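Local structure of ABC transporter substrate-binding protein (Rhizobium radiobacter, 6TFX) at residues 3-15 with 196-210. The protein binds the opine mannopinic acid as the periplasmic substrate-binding component of an ABC transporter and probably hands it over for import. Sequence-based numbering, arbitrary orientation. Where two conformers were deposited one is given.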
loop_
_atom_site.group_PDB
_atom_site.type_symbol
_atom_site.label_atom_id
_atom_site.label_comp_id
_atom_site.label_asym_id
_atom_site.label_seq_id
_atom_site.Cartn_x
_atom_site.Cartn_y
_atom_site.Cartn_z
ATOM N N LYS A 3 4.665 -21.413 -23.495
ATOM C CA LYS A 3 5.828 -20.582 -23.199
ATOM C C LYS A 3 6.044 -20.467 -21.683
ATOM O O LYS A 3 5.161 -20.829 -20.898
ATOM C CB LYS A 3 5.695 -19.201 -23.852
ATOM C CG LYS A 3 4.530 -18.357 -23.349
ATOM C CD LYS A 3 4.368 -17.129 -24.198
ATOM C CE LYS A 3 3.601 -16.040 -23.502
ATOM N NZ LYS A 3 3.398 -14.890 -24.415
ATOM N N THR A 4 7.232 -20.017 -21.272
ATOM C CA THR A 4 7.555 -19.897 -19.847
ATOM C C THR A 4 8.031 -18.474 -19.481
ATOM O O THR A 4 8.452 -18.256 -18.352
ATOM C CB THR A 4 8.591 -20.963 -19.423
ATOM O OG1 THR A 4 9.810 -20.701 -20.130
ATOM C CG2 THR A 4 8.104 -22.411 -19.649
ATOM N N GLU A 5 7.970 -17.523 -20.429
ATOM C CA GLU A 5 8.390 -16.143 -20.187
ATOM C C GLU A 5 7.151 -15.244 -20.127
ATOM O O GLU A 5 6.367 -15.229 -21.086
ATOM C CB GLU A 5 9.359 -15.656 -21.279
ATOM C CG GLU A 5 10.608 -16.524 -21.397
ATOM C CD GLU A 5 11.764 -15.994 -22.224
ATOM O OE1 GLU A 5 11.559 -15.053 -23.026
ATOM O OE2 GLU A 5 12.882 -16.532 -22.074
ATOM N N LEU A 6 6.988 -14.523 -18.999
ATOM C CA LEU A 6 5.859 -13.611 -18.785
ATOM C C LEU A 6 6.325 -12.164 -18.901
ATOM O O LEU A 6 7.283 -11.773 -18.242
ATOM C CB LEU A 6 5.223 -13.835 -17.400
ATOM C CG LEU A 6 3.879 -13.124 -17.128
ATOM C CD1 LEU A 6 3.063 -13.887 -16.119
ATOM C CD2 LEU A 6 4.087 -11.713 -16.601
ATOM N N SER A 7 5.635 -11.360 -19.745
ATOM C CA SER A 7 5.952 -9.946 -19.900
ATOM C C SER A 7 4.780 -9.165 -19.294
ATOM O O SER A 7 3.612 -9.430 -19.626
ATOM C CB SER A 7 6.151 -9.549 -21.359
ATOM O OG SER A 7 7.316 -10.168 -21.880
ATOM N N MET A 8 5.087 -8.198 -18.422
ATOM C CA MET A 8 4.046 -7.373 -17.799
ATOM C C MET A 8 4.383 -5.897 -17.857
ATOM O O MET A 8 5.541 -5.533 -17.660
ATOM C CB MET A 8 3.724 -7.820 -16.379
ATOM C CG MET A 8 4.899 -7.911 -15.470
ATOM S SD MET A 8 4.457 -8.753 -13.908
ATOM C CE MET A 8 3.241 -7.689 -13.268
ATOM N N GLY A 9 3.376 -5.077 -18.153
ATOM C CA GLY A 9 3.545 -3.635 -18.276
ATOM C C GLY A 9 2.883 -2.957 -17.101
ATOM O O GLY A 9 1.716 -3.233 -16.820
ATOM N N VAL A 10 3.626 -2.079 -16.405
ATOM C CA VAL A 10 3.134 -1.430 -15.189
ATOM C C VAL A 10 3.195 0.073 -15.266
ATOM O O VAL A 10 3.954 0.624 -16.062
ATOM C CB VAL A 10 3.842 -1.962 -13.915
ATOM C CG1 VAL A 10 3.825 -3.502 -13.870
ATOM C CG2 VAL A 10 5.275 -1.435 -13.813
ATOM N N ALA A 11 2.390 0.738 -14.411
ATOM C CA ALA A 11 2.323 2.199 -14.339
ATOM C C ALA A 11 3.380 2.663 -13.346
ATOM O O ALA A 11 3.085 2.992 -12.194
ATOM C CB ALA A 11 0.939 2.647 -13.896
ATOM N N SER A 12 4.612 2.639 -13.788
ATOM C CA SER A 12 5.773 3.071 -13.011
ATOM C C SER A 12 6.852 3.475 -13.981
ATOM O O SER A 12 6.899 2.964 -15.105
ATOM C CB SER A 12 6.291 1.933 -12.135
ATOM O OG SER A 12 7.443 2.347 -11.419
ATOM N N GLU A 13 7.733 4.375 -13.546
ATOM C CA GLU A 13 8.843 4.853 -14.359
ATOM C C GLU A 13 10.140 4.125 -14.055
ATOM O O GLU A 13 10.996 4.056 -14.945
ATOM C CB GLU A 13 9.011 6.383 -14.234
ATOM C CG GLU A 13 7.761 7.139 -14.690
ATOM C CD GLU A 13 7.891 8.641 -14.894
ATOM O OE1 GLU A 13 8.931 9.068 -15.447
ATOM O OE2 GLU A 13 6.961 9.391 -14.499
ATOM N N ASP A 14 10.294 3.551 -12.827
ATOM C CA ASP A 14 11.539 2.862 -12.458
ATOM C C ASP A 14 11.401 2.202 -11.090
ATOM O O ASP A 14 10.383 2.369 -10.417
ATOM C CB ASP A 14 12.706 3.895 -12.375
ATOM C CG ASP A 14 14.148 3.388 -12.505
ATOM O OD1 ASP A 14 14.347 2.167 -12.776
ATOM O OD2 ASP A 14 15.082 4.207 -12.331
ATOM N N VAL A 15 12.438 1.459 -10.697
ATOM C CA VAL A 15 12.598 0.853 -9.376
ATOM C C VAL A 15 13.110 1.976 -8.475
ATOM O O VAL A 15 14.028 2.691 -8.887
ATOM C CB VAL A 15 13.714 -0.250 -9.418
ATOM C CG1 VAL A 15 14.168 -0.667 -8.010
ATOM C CG2 VAL A 15 13.278 -1.455 -10.218
ATOM N N LEU A 196 7.177 -20.653 -14.617
ATOM C CA LEU A 196 7.702 -19.577 -15.461
ATOM C C LEU A 196 9.217 -19.540 -15.264
ATOM O O LEU A 196 9.694 -19.695 -14.141
ATOM C CB LEU A 196 7.124 -18.208 -15.045
ATOM C CG LEU A 196 5.615 -18.017 -15.170
ATOM C CD1 LEU A 196 5.233 -16.668 -14.615
ATOM C CD2 LEU A 196 5.153 -18.113 -16.623
ATOM N N SER A 197 9.962 -19.307 -16.331
ATOM C CA SER A 197 11.418 -19.217 -16.234
ATOM C C SER A 197 11.861 -17.773 -16.073
ATOM O O SER A 197 12.905 -17.520 -15.469
ATOM C CB SER A 197 12.055 -19.810 -17.488
ATOM O OG SER A 197 11.600 -19.066 -18.605
ATOM N N LYS A 198 11.060 -16.818 -16.591
ATOM C CA LYS A 198 11.424 -15.404 -16.572
ATOM C C LYS A 198 10.214 -14.486 -16.526
ATOM O O LYS A 198 9.153 -14.825 -17.057
ATOM C CB LYS A 198 12.240 -15.093 -17.858
ATOM C CG LYS A 198 13.062 -13.801 -17.822
ATOM C CD LYS A 198 13.875 -13.613 -19.104
ATOM C CE LYS A 198 13.299 -12.512 -19.945
ATOM N NZ LYS A 198 14.242 -12.083 -21.015
ATOM N N ILE A 199 10.391 -13.321 -15.895
ATOM C CA ILE A 199 9.417 -12.238 -15.869
ATOM C C ILE A 199 10.141 -11.007 -16.409
ATOM O O ILE A 199 11.205 -10.649 -15.893
ATOM C CB ILE A 199 8.820 -11.936 -14.472
ATOM C CG1 ILE A 199 8.140 -13.190 -13.856
ATOM C CG2 ILE A 199 7.836 -10.742 -14.530
ATOM C CD1 ILE A 199 7.882 -13.035 -12.339
ATOM N N SER A 200 9.572 -10.377 -17.440
ATOM C CA SER A 200 10.084 -9.109 -17.970
ATOM C C SER A 200 9.078 -8.075 -17.458
ATOM O O SER A 200 7.924 -8.043 -17.900
ATOM C CB SER A 200 10.148 -9.131 -19.497
ATOM O OG SER A 200 10.591 -7.864 -19.968
ATOM N N TYR A 201 9.486 -7.309 -16.441
ATOM C CA TYR A 201 8.643 -6.345 -15.739
ATOM C C TYR A 201 8.954 -4.987 -16.339
ATOM O O TYR A 201 9.993 -4.395 -16.049
ATOM C CB TYR A 201 8.986 -6.427 -14.254
ATOM C CG TYR A 201 8.097 -5.620 -13.338
ATOM C CD1 TYR A 201 8.419 -4.310 -13.003
ATOM C CD2 TYR A 201 6.984 -6.196 -12.732
ATOM C CE1 TYR A 201 7.650 -3.584 -12.099
ATOM C CE2 TYR A 201 6.217 -5.487 -11.801
ATOM C CZ TYR A 201 6.539 -4.172 -11.508
ATOM O OH TYR A 201 5.797 -3.453 -10.606
ATOM N N ARG A 202 8.073 -4.538 -17.232
ATOM C CA ARG A 202 8.263 -3.325 -18.032
ATOM C C ARG A 202 7.645 -2.064 -17.452
ATOM O O ARG A 202 6.452 -2.055 -17.136
ATOM C CB ARG A 202 7.736 -3.547 -19.453
ATOM C CG ARG A 202 8.544 -4.573 -20.247
ATOM C CD ARG A 202 8.111 -4.641 -21.704
ATOM N NE ARG A 202 8.314 -3.375 -22.414
ATOM C CZ ARG A 202 7.713 -3.050 -23.558
ATOM N NH1 ARG A 202 6.874 -3.898 -24.141
ATOM N NH2 ARG A 202 7.946 -1.875 -24.125
ATOM N N PHE A 203 8.449 -0.982 -17.401
ATOM C CA PHE A 203 8.014 0.331 -16.922
ATOM C C PHE A 203 7.362 1.078 -18.074
ATOM O O PHE A 203 8.038 1.465 -19.037
ATOM C CB PHE A 203 9.198 1.110 -16.340
ATOM C CG PHE A 203 9.765 0.416 -15.125
ATOM C CD1 PHE A 203 8.990 0.236 -13.986
ATOM C CD2 PHE A 203 11.074 -0.050 -15.115
ATOM C CE1 PHE A 203 9.510 -0.415 -12.866
ATOM C CE2 PHE A 203 11.596 -0.689 -13.993
ATOM C CZ PHE A 203 10.806 -0.883 -12.881
ATOM N N LEU A 204 6.029 1.133 -18.059
ATOM C CA LEU A 204 5.274 1.773 -19.139
ATOM C C LEU A 204 4.255 2.695 -18.516
ATOM O O LEU A 204 3.051 2.414 -18.538
ATOM C CB LEU A 204 4.599 0.717 -20.054
ATOM C CG LEU A 204 5.549 -0.100 -20.934
ATOM C CD1 LEU A 204 4.890 -1.375 -21.411
ATOM C CD2 LEU A 204 6.029 0.717 -22.154
ATOM N N ASN A 205 4.749 3.807 -17.926
ATOM C CA ASN A 205 3.876 4.771 -17.255
ATOM C C ASN A 205 2.851 5.420 -18.189
ATOM O O ASN A 205 1.746 5.699 -17.755
ATOM C CB ASN A 205 4.687 5.856 -16.536
ATOM C CG ASN A 205 3.897 6.483 -15.397
ATOM O OD1 ASN A 205 3.411 5.791 -14.495
ATOM N ND2 ASN A 205 3.768 7.817 -15.403
ATOM N N ASN A 206 3.199 5.605 -19.481
ATOM C CA ASN A 206 2.283 6.201 -20.454
ATOM C C ASN A 206 1.203 5.179 -20.817
ATOM O O ASN A 206 1.515 4.117 -21.368
ATOM C CB ASN A 206 3.045 6.667 -21.683
ATOM C CG ASN A 206 2.141 7.327 -22.694
ATOM O OD1 ASN A 206 1.569 6.668 -23.568
ATOM N ND2 ASN A 206 1.972 8.634 -22.579
ATOM N N GLU A 207 -0.055 5.472 -20.455
ATOM C CA GLU A 207 -1.201 4.572 -20.672
ATOM C C GLU A 207 -1.395 4.190 -22.129
ATOM O O GLU A 207 -1.659 3.019 -22.416
ATOM C CB GLU A 207 -2.501 5.158 -20.090
ATOM C CG GLU A 207 -2.522 5.179 -18.564
ATOM C CD GLU A 207 -3.785 5.698 -17.901
ATOM O OE1 GLU A 207 -4.596 6.381 -18.568
ATOM O OE2 GLU A 207 -3.954 5.434 -16.690
ATOM N N ALA A 208 -1.230 5.155 -23.052
ATOM C CA ALA A 208 -1.390 4.856 -24.488
ATOM C C ALA A 208 -0.335 3.844 -24.968
ATOM O O ALA A 208 -0.687 2.888 -25.663
ATOM C CB ALA A 208 -1.323 6.136 -25.314
ATOM N N ALA A 209 0.943 4.020 -24.563
ATOM C CA ALA A 209 2.031 3.090 -24.938
ATOM C C ALA A 209 1.810 1.710 -24.297
ATOM O O ALA A 209 2.031 0.683 -24.947
ATOM C CB ALA A 209 3.379 3.660 -24.509
ATOM N N ARG A 210 1.358 1.688 -23.015
ATOM C CA ARG A 210 1.084 0.415 -22.336
ATOM C C ARG A 210 -0.035 -0.361 -23.053
ATOM O O ARG A 210 0.125 -1.554 -23.322
ATOM C CB ARG A 210 0.725 0.664 -20.861
ATOM C CG ARG A 210 0.792 -0.592 -19.973
ATOM C CD ARG A 210 0.326 -0.325 -18.529
ATOM N NE ARG A 210 0.704 1.014 -18.088
ATOM C CZ ARG A 210 -0.093 1.896 -17.502
ATOM N NH1 ARG A 210 -1.333 1.561 -17.153
ATOM N NH2 ARG A 210 0.361 3.102 -17.200
#
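One face of the F203 ring lies against the backbone of D14, whose CA sits 3.7 Å from the ring centroid, almost on the ring normal; S12 O lies at the ring edge, near its plane. Branched V10 offers both methyls to Y201, CG1 over a face, 4.0 Å from the centroid, while the long, bent M8 chain brings SD to 3.8 Å from CD2 of Y201, an oblique Met-aromatic contact. The R210 guanidinium has A11 on one face and CA of E207 on the other; within its own plane NE and NH2 both grip L204 O, with NE at 2.8 Å, and NH1 donates to Q223 O.

Y201, F203, M8 and V10 belong to a parallel strand pair, 5-10 with 198-203, whose ladder includes R202 N to M8 O (2.8 Å). With L6 and I199 they form its mostly apolar face, where helix 26-35 packs on M8 and Y201 and S27 bonds Y201 OH. At the opposite end T4 OG1 and S197 OG share a hydrogen bond of 2.9 Å. The chemistry thus implies a solute-binding-protein sheet fastened by backbone bonds, with apolar contacts on one face, while R210 ties L204 O to the start of helix 207-215, A11 packed on its guanidinium.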